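Local coordinates for inositol-1,4,5-trisphosphate 5-phosphatase 1 (Schizosaccharomyces pombe, PDB 1I9Z), which removes the 5-phosphate from phosphatidylinositol 4,5-bisphosphate and soluble inositol polyphosphates through a magnesium-dependent catalytic domain, the part of the longer protein described here, at residues 25-30 with 158-163; 41-46 with 82-87; 115-120 with 151-156. All coordinates share one frame; numbering follows the deposited sequence.

Contact 1: 25-30 with 158-163; sequences VKIFVA and TGLCFI
Ile27 and Leu160 reach toward each other and meet tip to tip, Ile27 CD1 lying 3.6 Å from Leu160 CD2. The other branch of the same isoleucine serves a different neighbour: Ile27 CG2 approaches Phe162 CZ at 4.2 Å. Ile27 can divide itself in this way because CG2 stands anti to the backbone N while CG1 lies beside that N (chi1 -60°), sending the two methyl ends to successive inward residues of the facing strand. Val29 adds a third touch, its CG2 lying 4.3 Å from Phe162 CE2, so the far end of the ring, CZ and CE2, is met obliquely by two aliphatic side chains. The two strands, 10.3 Å apart at their axes and running 17° from parallel, belong to the two sheets of the DNase I-like sandwich. Neighbouring strands frame the contact: Ala315 touches Ile27, Phe153 touches Leu160 and Val203 touches Phe162. Backbone bonds of Ile27 to Tyr313 and of Phe28 to Ile57 tie strand 25-30 into its own sheet. These backbone bonds run within a sheet, and what joins the two sheets here is hydrocarbon, a dispersive and hydrophobic join without directional bonds.

Contact 2: 41-46 with 82-87; sequences TKLENW and REWESC
Thr41 packs its methyl group on Cys87, with Thr41 CG2 3.9 Å from Cys87 CB and equally near the sulfur. Thr41 N also comes within 3.9 Å of Cys87 SG. OG1 is placed between the backbone N and the carbonyl carbon (chi1 53°), which leaves CG2 beside the N, and the methyl and the amide therefore approach the cysteine together. The chain then folds back in an inverse gamma turn centred on Lys42, in which Leu43 N donates a weak hydrogen bond to Thr41 O. Lys42 itself turns its carbonyl to the hydroxyl of Tyr303. Leu43 is the second point of touch. Its side chain crosses that of Trp84 at about a right angle, and both methyls, CD1 and CD2, lie 4.1 Å from Trp84 CZ3. CD1 comes at the edge of the indole, near its plane, and the ring of Phe62 also meets the indole, the planes at about 35°. Leu43 is also the N-cap residue of helix 44-47, Leu43 O accepting a hydrogen bond from Trp46 N at 2.9 Å. Glu44, the first residue of that helix, sends OE2 back toward Lys42 NZ in a long salt bridge of 3.9 Å. Further on, Trp46 donates through NE1 to Ile309 O and sets its ring edge-to-face with that of Tyr32. The turn after strand 20-33 is thereby laid against helix 78-94, with the Trp84 side chain about 13 Å from the bound calcium. Between the segments themselves, the chemistry is methyl on sulfur and methyl on indole edge; polar bonds shape the turn and tie it to Tyr303 and Ile309, while its contact with the helix itself is apolar, consistent with a fit by shape and hydrophobic burial.

Contact 3: 115-120 with 151-156; sequences LMIFCK and IRFDYE
Asp154 OD2, borne by the strand whose Ile151 and Phe153 meet Ile117, is gripped by two groups, Arg152 NH2 at 3.0 Å and Asn129 ND2. The setting is the DNase I-like beta sandwich, in which strands 113-120 and 147-155 belong to different sheets and pass at 28° to each other. Arg152 holds its aspartate end-on with two nitrogens, Arg152 NH1 reaching Asp154 OD1 at 2.9 Å. The NH2 bond is nearly straight (168°) and lies in the guanidinium plane, yet both carboxylate oxygens are met from above their own plane. Arg152 NE is hydrogen-bonded to His199 NE2, and Arg152 NH2 also to Asn129 O, so this buried cation has several partners. Its CB points away from strand 113-120, whereas Ile151 and Phe153 face it. Leu115 and Ile151 slide past each other in opposite directions, with Leu115 CD2 3.9 Å from Ile151 CD1. Ile117 meets Ile151 tip to tip, Ile117 CD1 lying 3.8 Å from Ile151 CG2. The Phe153 ring receives the same methyl at its edge, Ile117 CD1 being 4.1 Å from Phe153 CE2.

In the fold
Contacts 1 and 3 are neighbouring parts of one sandwich core, their centres 7 Å apart. Both join the six-stranded sheet to the five-stranded one, and strands 147-155 and 158-166 are adjacent in the latter, where Leu160 N probably hydrogen-bonds to Phe153 O. Contact 2, also buried but about 19 Å from the centre of the chain, instead sets a turn against helix 78-94, where a cysteine sulfur and an indole edge join the aliphatic groups. It still reaches the other two: Ala30 CB packs on Trp46 CZ2, and Glu85 CG on Met116 CE. Charged pairs lie within the segments of contacts 2 and 3 and do not bridge them.

Contact 1: 25-30 with 158-163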
loop_
_atom_site.group_PDB
_atom_site.type_symbol
_atom_site.label_atom_id
_atom_site.label_comp_id
_atom_site.label_asym_id
_atom_site.label_seq_id
_atom_site.Cartn_x
_atom_site.Cartn_y
_atom_site.Cartn_z
ATOM N N VAL A 25 8.308 12.577 -2.458
ATOM C CA VAL A 25 6.902 12.777 -2.119
ATOM C C VAL A 25 6.644 11.928 -0.854
ATOM O O VAL A 25 7.065 10.775 -0.822
ATOM C CB VAL A 25 6.008 12.275 -3.289
ATOM C CG1 VAL A 25 4.519 12.242 -2.860
ATOM C CG2 VAL A 25 6.203 13.233 -4.525
ATOM N N LYS A 26 5.980 12.495 0.158
ATOM C CA LYS A 26 5.659 11.773 1.409
ATOM C C LYS A 26 4.302 11.067 1.256
ATOM O O LYS A 26 3.314 11.698 0.868
ATOM C CB LYS A 26 5.537 12.750 2.588
ATOM C CG LYS A 26 6.848 13.473 2.977
ATOM C CD LYS A 26 6.501 14.657 3.892
ATOM C CE LYS A 26 7.727 15.230 4.682
ATOM N NZ LYS A 26 7.784 14.716 6.135
ATOM N N ILE A 27 4.259 9.780 1.585
ATOM C CA ILE A 27 3.045 8.994 1.402
ATOM C C ILE A 27 2.647 8.310 2.697
ATOM O O ILE A 27 3.475 7.679 3.360
ATOM C CB ILE A 27 3.248 7.920 0.326
ATOM C CG1 ILE A 27 3.613 8.585 -1.010
ATOM C CG2 ILE A 27 1.938 7.081 0.218
ATOM C CD1 ILE A 27 4.012 7.577 -2.147
ATOM N N PHE A 28 1.395 8.453 3.072
ATOM C CA PHE A 28 0.872 7.899 4.339
ATOM C C PHE A 28 -0.109 6.813 3.957
ATOM O O PHE A 28 -1.081 7.088 3.221
ATOM C CB PHE A 28 0.120 8.987 5.118
ATOM C CG PHE A 28 -0.257 8.581 6.533
ATOM C CD1 PHE A 28 0.557 8.977 7.628
ATOM C CD2 PHE A 28 -1.432 7.835 6.805
ATOM C CE1 PHE A 28 0.227 8.645 8.948
ATOM C CE2 PHE A 28 -1.788 7.481 8.135
ATOM C CZ PHE A 28 -0.926 7.896 9.229
ATOM N N VAL A 29 0.133 5.589 4.403
ATOM C CA VAL A 29 -0.698 4.454 4.058
ATOM C C VAL A 29 -1.359 3.970 5.323
ATOM O O VAL A 29 -0.699 3.722 6.324
ATOM C CB VAL A 29 0.119 3.294 3.407
ATOM C CG1 VAL A 29 -0.809 2.035 3.130
ATOM C CG2 VAL A 29 0.747 3.754 2.126
ATOM N N ALA A 30 -2.675 3.876 5.266
ATOM C CA ALA A 30 -3.488 3.529 6.406
ATOM C C ALA A 30 -4.470 2.411 6.092
ATOM O O ALA A 30 -5.146 2.448 5.075
ATOM C CB ALA A 30 -4.315 4.827 6.862
ATOM N N THR A 158 7.023 8.770 -12.618
ATOM C CA THR A 158 7.239 7.628 -11.737
ATOM C C THR A 158 5.889 6.930 -11.551
ATOM O O THR A 158 4.925 7.625 -11.239
ATOM C CB THR A 158 7.766 8.135 -10.375
ATOM O OG1 THR A 158 9.085 8.718 -10.568
ATOM C CG2 THR A 158 7.862 6.954 -9.383
ATOM N N GLY A 159 5.827 5.599 -11.694
ATOM C CA GLY A 159 4.552 4.871 -11.566
ATOM C C GLY A 159 4.305 4.258 -10.188
ATOM O O GLY A 159 5.210 3.609 -9.656
ATOM N N LEU A 160 3.126 4.517 -9.590
ATOM C CA LEU A 160 2.820 3.950 -8.285
ATOM C C LEU A 160 1.553 3.107 -8.322
ATOM O O LEU A 160 0.602 3.458 -9.007
ATOM C CB LEU A 160 2.661 5.074 -7.246
ATOM C CG LEU A 160 3.904 5.963 -7.027
ATOM C CD1 LEU A 160 3.776 7.228 -7.940
ATOM C CD2 LEU A 160 3.969 6.328 -5.530
ATOM N N CYS A 161 1.543 1.984 -7.598
ATOM C CA CYS A 161 0.355 1.186 -7.572
ATOM C C CYS A 161 0.041 0.820 -6.147
ATOM O O CYS A 161 0.922 0.320 -5.423
ATOM C CB CYS A 161 0.506 -0.070 -8.431
ATOM S SG CYS A 161 -0.923 -1.199 -8.401
ATOM N N PHE A 162 -1.208 1.088 -5.729
ATOM C CA PHE A 162 -1.669 0.769 -4.401
ATOM C C PHE A 162 -2.780 -0.281 -4.410
ATOM O O PHE A 162 -3.783 -0.187 -5.191
ATOM C CB PHE A 162 -2.163 2.051 -3.688
ATOM C CG PHE A 162 -1.092 3.011 -3.485
ATOM C CD1 PHE A 162 -0.823 3.991 -4.451
ATOM C CD2 PHE A 162 -0.268 2.906 -2.326
ATOM C CE1 PHE A 162 0.238 4.889 -4.282
ATOM C CE2 PHE A 162 0.788 3.787 -2.151
ATOM C CZ PHE A 162 1.040 4.770 -3.115
ATOM N N ILE A 163 -2.618 -1.282 -3.538
ATOM C CA ILE A 163 -3.581 -2.342 -3.446
ATOM C C ILE A 163 -3.970 -2.624 -2.019
ATOM O O ILE A 163 -3.088 -2.791 -1.170
ATOM C CB ILE A 163 -3.024 -3.675 -3.993
ATOM C CG1 ILE A 163 -2.375 -3.439 -5.356
ATOM C CG2 ILE A 163 -4.120 -4.738 -4.062
ATOM C CD1 ILE A 163 -1.019 -3.986 -5.449
#

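Contact 2: 41-46 with 82-87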
loop_
_atom_site.group_PDB
_atom_site.type_symbol
_atom_site.label_atom_id
_atom_site.label_comp_id
_atom_site.label_asym_id
_atom_site.label_seq_id
_atom_site.Cartn_x
_atom_site.Cartn_y
_atom_site.Cartn_z
ATOM N N THR A 41 -15.445 10.992 12.177
ATOM C CA THR A 41 -14.261 11.788 11.907
ATOM C C THR A 41 -13.333 11.648 13.101
ATOM O O THR A 41 -12.274 12.237 13.118
ATOM C CB THR A 41 -14.595 13.293 11.802
ATOM O OG1 THR A 41 -15.314 13.666 12.988
ATOM C CG2 THR A 41 -15.516 13.557 10.610
ATOM N N LYS A 42 -13.711 10.874 14.094
ATOM C CA LYS A 42 -12.846 10.765 15.276
ATOM C C LYS A 42 -11.757 9.711 15.010
ATOM O O LYS A 42 -11.729 8.669 15.656
ATOM C CB LYS A 42 -13.648 10.361 16.521
ATOM C CG LYS A 42 -14.779 11.332 16.882
ATOM C CD LYS A 42 -14.228 12.534 17.567
ATOM C CE LYS A 42 -13.709 13.562 16.587
ATOM N NZ LYS A 42 -13.578 14.924 17.260
ATOM N N LEU A 43 -10.835 10.076 14.128
ATOM C CA LEU A 43 -9.717 9.200 13.718
ATOM C C LEU A 43 -8.381 9.874 13.853
ATOM O O LEU A 43 -7.381 9.453 13.251
ATOM C CB LEU A 43 -9.915 8.868 12.233
ATOM C CG LEU A 43 -11.305 8.395 11.780
ATOM C CD1 LEU A 43 -11.356 8.299 10.238
ATOM C CD2 LEU A 43 -11.595 6.996 12.387
ATOM N N GLU A 44 -8.315 10.981 14.597
ATOM C CA GLU A 44 -7.050 11.732 14.663
ATOM C C GLU A 44 -5.804 10.896 15.008
ATOM O O GLU A 44 -4.724 11.120 14.455
ATOM C CB GLU A 44 -7.190 12.878 15.708
ATOM C CG GLU A 44 -8.592 13.598 15.715
ATOM C CD GLU A 44 -9.872 12.735 16.075
ATOM O OE1 GLU A 44 -9.960 11.924 17.070
ATOM O OE2 GLU A 44 -10.855 12.931 15.309
ATOM N N ASN A 45 -5.957 10.009 15.968
ATOM C CA ASN A 45 -4.845 9.158 16.453
ATOM C C ASN A 45 -4.346 8.235 15.362
ATOM O O ASN A 45 -3.179 7.794 15.364
ATOM C CB ASN A 45 -5.311 8.340 17.675
ATOM C CG ASN A 45 -5.511 9.233 18.926
ATOM O OD1 ASN A 45 -6.175 8.835 19.924
ATOM N ND2 ASN A 45 -4.927 10.465 18.875
ATOM N N TRP A 46 -5.225 7.965 14.409
ATOM C CA TRP A 46 -4.840 7.068 13.322
ATOM C C TRP A 46 -4.179 7.759 12.115
ATOM O O TRP A 46 -3.116 7.368 11.623
ATOM C CB TRP A 46 -6.089 6.246 12.928
ATOM C CG TRP A 46 -5.900 5.331 11.695
ATOM C CD1 TRP A 46 -4.812 4.552 11.393
ATOM C CD2 TRP A 46 -6.869 5.074 10.681
ATOM N NE1 TRP A 46 -5.059 3.792 10.247
ATOM C CE2 TRP A 46 -6.318 4.091 9.794
ATOM C CE3 TRP A 46 -8.173 5.565 10.440
ATOM C CZ2 TRP A 46 -7.016 3.615 8.696
ATOM C CZ3 TRP A 46 -8.879 5.114 9.374
ATOM C CH2 TRP A 46 -8.320 4.124 8.483
ATOM N N ARG A 82 -19.041 6.111 1.028
ATOM C CA ARG A 82 -18.997 7.540 0.875
ATOM C C ARG A 82 -19.027 8.308 2.191
ATOM O O ARG A 82 -18.532 9.426 2.220
ATOM C CB ARG A 82 -20.146 8.010 -0.049
ATOM C CG ARG A 82 -19.846 7.590 -1.482
ATOM C CD ARG A 82 -20.956 7.903 -2.514
ATOM N NE ARG A 82 -20.394 7.576 -3.833
ATOM C CZ ARG A 82 -21.034 6.943 -4.813
ATOM N NH1 ARG A 82 -22.301 6.549 -4.625
ATOM N NH2 ARG A 82 -20.398 6.724 -5.968
ATOM N N GLU A 83 -19.610 7.732 3.235
ATOM C CA GLU A 83 -19.627 8.413 4.559
ATOM C C GLU A 83 -18.173 8.467 5.083
ATOM O O GLU A 83 -17.714 9.447 5.664
ATOM C CB GLU A 83 -20.459 7.617 5.547
ATOM C CG GLU A 83 -21.981 7.713 5.315
ATOM C CD GLU A 83 -22.737 6.827 6.303
ATOM O OE1 GLU A 83 -22.560 7.049 7.519
ATOM O OE2 GLU A 83 -23.485 5.914 5.876
ATOM N N TRP A 84 -17.454 7.349 4.894
ATOM C CA TRP A 84 -16.063 7.308 5.301
ATOM C C TRP A 84 -15.259 8.302 4.470
ATOM O O TRP A 84 -14.421 9.019 5.013
ATOM C CB TRP A 84 -15.490 5.865 5.126
ATOM C CG TRP A 84 -15.970 5.008 6.205
ATOM C CD1 TRP A 84 -16.887 4.009 6.122
ATOM C CD2 TRP A 84 -15.493 5.023 7.549
ATOM N NE1 TRP A 84 -16.985 3.368 7.334
ATOM C CE2 TRP A 84 -16.151 3.984 8.236
ATOM C CE3 TRP A 84 -14.560 5.825 8.241
ATOM C CZ2 TRP A 84 -15.922 3.693 9.611
ATOM C CZ3 TRP A 84 -14.305 5.530 9.619
ATOM C CH2 TRP A 84 -15.002 4.467 10.273
ATOM N N GLU A 85 -15.495 8.342 3.158
ATOM C CA GLU A 85 -14.785 9.322 2.318
ATOM C C GLU A 85 -14.994 10.736 2.829
ATOM O O GLU A 85 -14.066 11.559 2.866
ATOM C CB GLU A 85 -15.276 9.300 0.836
ATOM C CG GLU A 85 -14.961 7.944 0.157
ATOM C CD GLU A 85 -15.538 7.805 -1.238
ATOM O OE1 GLU A 85 -16.153 8.766 -1.743
ATOM O OE2 GLU A 85 -15.386 6.733 -1.842
ATOM N N SER A 86 -16.255 11.048 3.120
ATOM C CA SER A 86 -16.548 12.392 3.595
ATOM C C SER A 86 -15.840 12.617 4.932
ATOM O O SER A 86 -15.349 13.748 5.203
ATOM C CB SER A 86 -18.096 12.539 3.778
ATOM O OG SER A 86 -18.372 13.708 4.523
ATOM N N CYS A 87 -15.815 11.589 5.789
ATOM C CA CYS A 87 -15.134 11.775 7.087
ATOM C C CYS A 87 -13.633 12.005 6.942
ATOM O O CYS A 87 -13.051 12.874 7.599
ATOM C CB CYS A 87 -15.369 10.602 8.047
ATOM S SG CYS A 87 -17.039 10.476 8.698
#

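Contact 3: 115-120 with 151-156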
loop_
_atom_site.group_PDB
_atom_site.type_symbol
_atom_site.label_atom_id
_atom_site.label_comp_id
_atom_site.label_asym_id
_atom_site.label_seq_id
_atom_site.Cartn_x
_atom_site.Cartn_y
_atom_site.Cartn_z
ATOM N N LEU A 115 -10.763 1.282 -1.178
ATOM C CA LEU A 115 -9.482 1.989 -1.248
ATOM C C LEU A 115 -9.801 3.412 -1.691
ATOM O O LEU A 115 -10.563 3.627 -2.639
ATOM C CB LEU A 115 -8.541 1.330 -2.322
ATOM C CG LEU A 115 -7.140 1.953 -2.398
ATOM C CD1 LEU A 115 -6.356 1.662 -1.030
ATOM C CD2 LEU A 115 -6.381 1.348 -3.657
ATOM N N MET A 116 -9.271 4.392 -0.981
ATOM C CA MET A 116 -9.512 5.754 -1.405
ATOM C C MET A 116 -8.199 6.496 -1.278
ATOM O O MET A 116 -7.434 6.308 -0.281
ATOM C CB MET A 116 -10.617 6.403 -0.538
ATOM C CG MET A 116 -10.320 6.323 0.930
ATOM S SD MET A 116 -11.822 6.835 1.966
ATOM C CE MET A 116 -12.887 5.572 1.774
ATOM N N ILE A 117 -7.919 7.346 -2.271
ATOM C CA ILE A 117 -6.644 8.054 -2.287
ATOM C C ILE A 117 -6.882 9.577 -2.352
ATOM O O ILE A 117 -7.685 10.055 -3.183
ATOM C CB ILE A 117 -5.804 7.562 -3.508
ATOM C CG1 ILE A 117 -5.438 6.061 -3.327
ATOM C CG2 ILE A 117 -4.470 8.441 -3.591
ATOM C CD1 ILE A 117 -4.468 5.534 -4.416
ATOM N N PHE A 118 -6.262 10.299 -1.402
ATOM C CA PHE A 118 -6.345 11.755 -1.343
ATOM C C PHE A 118 -4.967 12.375 -1.562
ATOM O O PHE A 118 -3.952 11.785 -1.169
ATOM C CB PHE A 118 -6.849 12.202 0.015
ATOM C CG PHE A 118 -8.209 11.693 0.352
ATOM C CD1 PHE A 118 -8.377 10.434 0.938
ATOM C CD2 PHE A 118 -9.329 12.489 0.113
ATOM C CE1 PHE A 118 -9.656 9.992 1.273
ATOM C CE2 PHE A 118 -10.606 12.032 0.457
ATOM C CZ PHE A 118 -10.746 10.797 1.025
ATOM N N CYS A 119 -4.879 13.538 -2.189
ATOM C CA CYS A 119 -3.555 14.180 -2.316
ATOM C C CYS A 119 -3.751 15.668 -2.107
ATOM O O CYS A 119 -4.906 16.181 -2.147
ATOM C CB CYS A 119 -2.933 13.937 -3.697
ATOM S SG CYS A 119 -3.966 14.458 -5.093
ATOM N N LYS A 120 -2.640 16.356 -1.860
ATOM C CA LYS A 120 -2.711 17.805 -1.720
ATOM C C LYS A 120 -3.163 18.339 -3.091
ATOM O O LYS A 120 -2.791 17.780 -4.131
ATOM C CB LYS A 120 -1.336 18.348 -1.411
ATOM C CG LYS A 120 -0.863 18.073 -0.014
ATOM C CD LYS A 120 0.648 18.451 0.075
ATOM C CE LYS A 120 1.186 18.451 1.515
ATOM N NZ LYS A 120 2.693 18.769 1.439
ATOM N N ILE A 151 -5.643 0.950 -7.096
ATOM C CA ILE A 151 -5.578 2.189 -7.865
ATOM C C ILE A 151 -4.080 2.486 -8.139
ATOM O O ILE A 151 -3.245 2.394 -7.231
ATOM C CB ILE A 151 -6.214 3.342 -7.067
ATOM C CG1 ILE A 151 -7.741 3.046 -6.921
ATOM C CG2 ILE A 151 -5.961 4.659 -7.829
ATOM C CD1 ILE A 151 -8.434 3.922 -5.750
ATOM N N ARG A 152 -3.761 2.841 -9.382
ATOM C CA ARG A 152 -2.402 3.168 -9.773
ATOM C C ARG A 152 -2.432 4.530 -10.474
ATOM O O ARG A 152 -3.499 5.043 -10.874
ATOM C CB ARG A 152 -1.829 2.077 -10.693
ATOM C CG ARG A 152 -2.530 1.921 -12.139
ATOM C CD ARG A 152 -2.101 2.995 -13.176
ATOM N NE ARG A 152 -0.646 2.957 -13.390
ATOM C CZ ARG A 152 0.102 3.944 -13.901
ATOM N NH1 ARG A 152 1.429 3.767 -13.985
ATOM N NH2 ARG A 152 -0.453 5.080 -14.358
ATOM N N PHE A 153 -1.259 5.148 -10.568
ATOM C CA PHE A 153 -1.176 6.442 -11.218
ATOM C C PHE A 153 0.306 6.786 -11.430
ATOM O O PHE A 153 1.222 6.168 -10.825
ATOM C CB PHE A 153 -1.893 7.545 -10.379
ATOM C CG PHE A 153 -1.357 7.746 -8.973
ATOM C CD1 PHE A 153 -0.296 8.606 -8.739
ATOM C CD2 PHE A 153 -1.912 7.055 -7.884
ATOM C CE1 PHE A 153 0.225 8.791 -7.442
ATOM C CE2 PHE A 153 -1.420 7.219 -6.576
ATOM C CZ PHE A 153 -0.353 8.083 -6.339
ATOM N N ASP A 154 0.550 7.768 -12.286
ATOM C CA ASP A 154 1.936 8.191 -12.464
ATOM C C ASP A 154 2.008 9.515 -11.743
ATOM O O ASP A 154 1.038 10.296 -11.775
ATOM C CB ASP A 154 2.256 8.372 -13.951
ATOM C CG ASP A 154 2.241 7.102 -14.661
ATOM O OD1 ASP A 154 2.980 6.209 -14.219
ATOM O OD2 ASP A 154 1.500 6.932 -15.642
ATOM N N TYR A 155 3.122 9.737 -11.043
ATOM C CA TYR A 155 3.401 11.009 -10.375
ATOM C C TYR A 155 4.636 11.471 -11.191
ATOM O O TYR A 155 5.761 10.941 -11.070
ATOM C CB TYR A 155 3.676 10.844 -8.890
ATOM C CG TYR A 155 3.740 12.178 -8.179
ATOM C CD1 TYR A 155 2.783 12.519 -7.218
ATOM C CD2 TYR A 155 4.758 13.102 -8.457
ATOM C CE1 TYR A 155 2.827 13.712 -6.554
ATOM C CE2 TYR A 155 4.816 14.340 -7.783
ATOM C CZ TYR A 155 3.843 14.630 -6.842
ATOM O OH TYR A 155 3.832 15.822 -6.183
ATOM N N GLU A 156 4.383 12.473 -12.036
ATOM C CA GLU A 156 5.380 12.895 -13.019
ATOM C C GLU A 156 5.705 11.610 -13.798
ATOM O O GLU A 156 4.780 10.944 -14.262
ATOM C CB GLU A 156 6.609 13.520 -12.352
ATOM C CG GLU A 156 6.331 14.856 -11.670
ATOM C CD GLU A 156 5.798 16.007 -12.575
ATOM O OE1 GLU A 156 5.789 15.932 -13.812
ATOM O OE2 GLU A 156 5.361 17.010 -11.997
#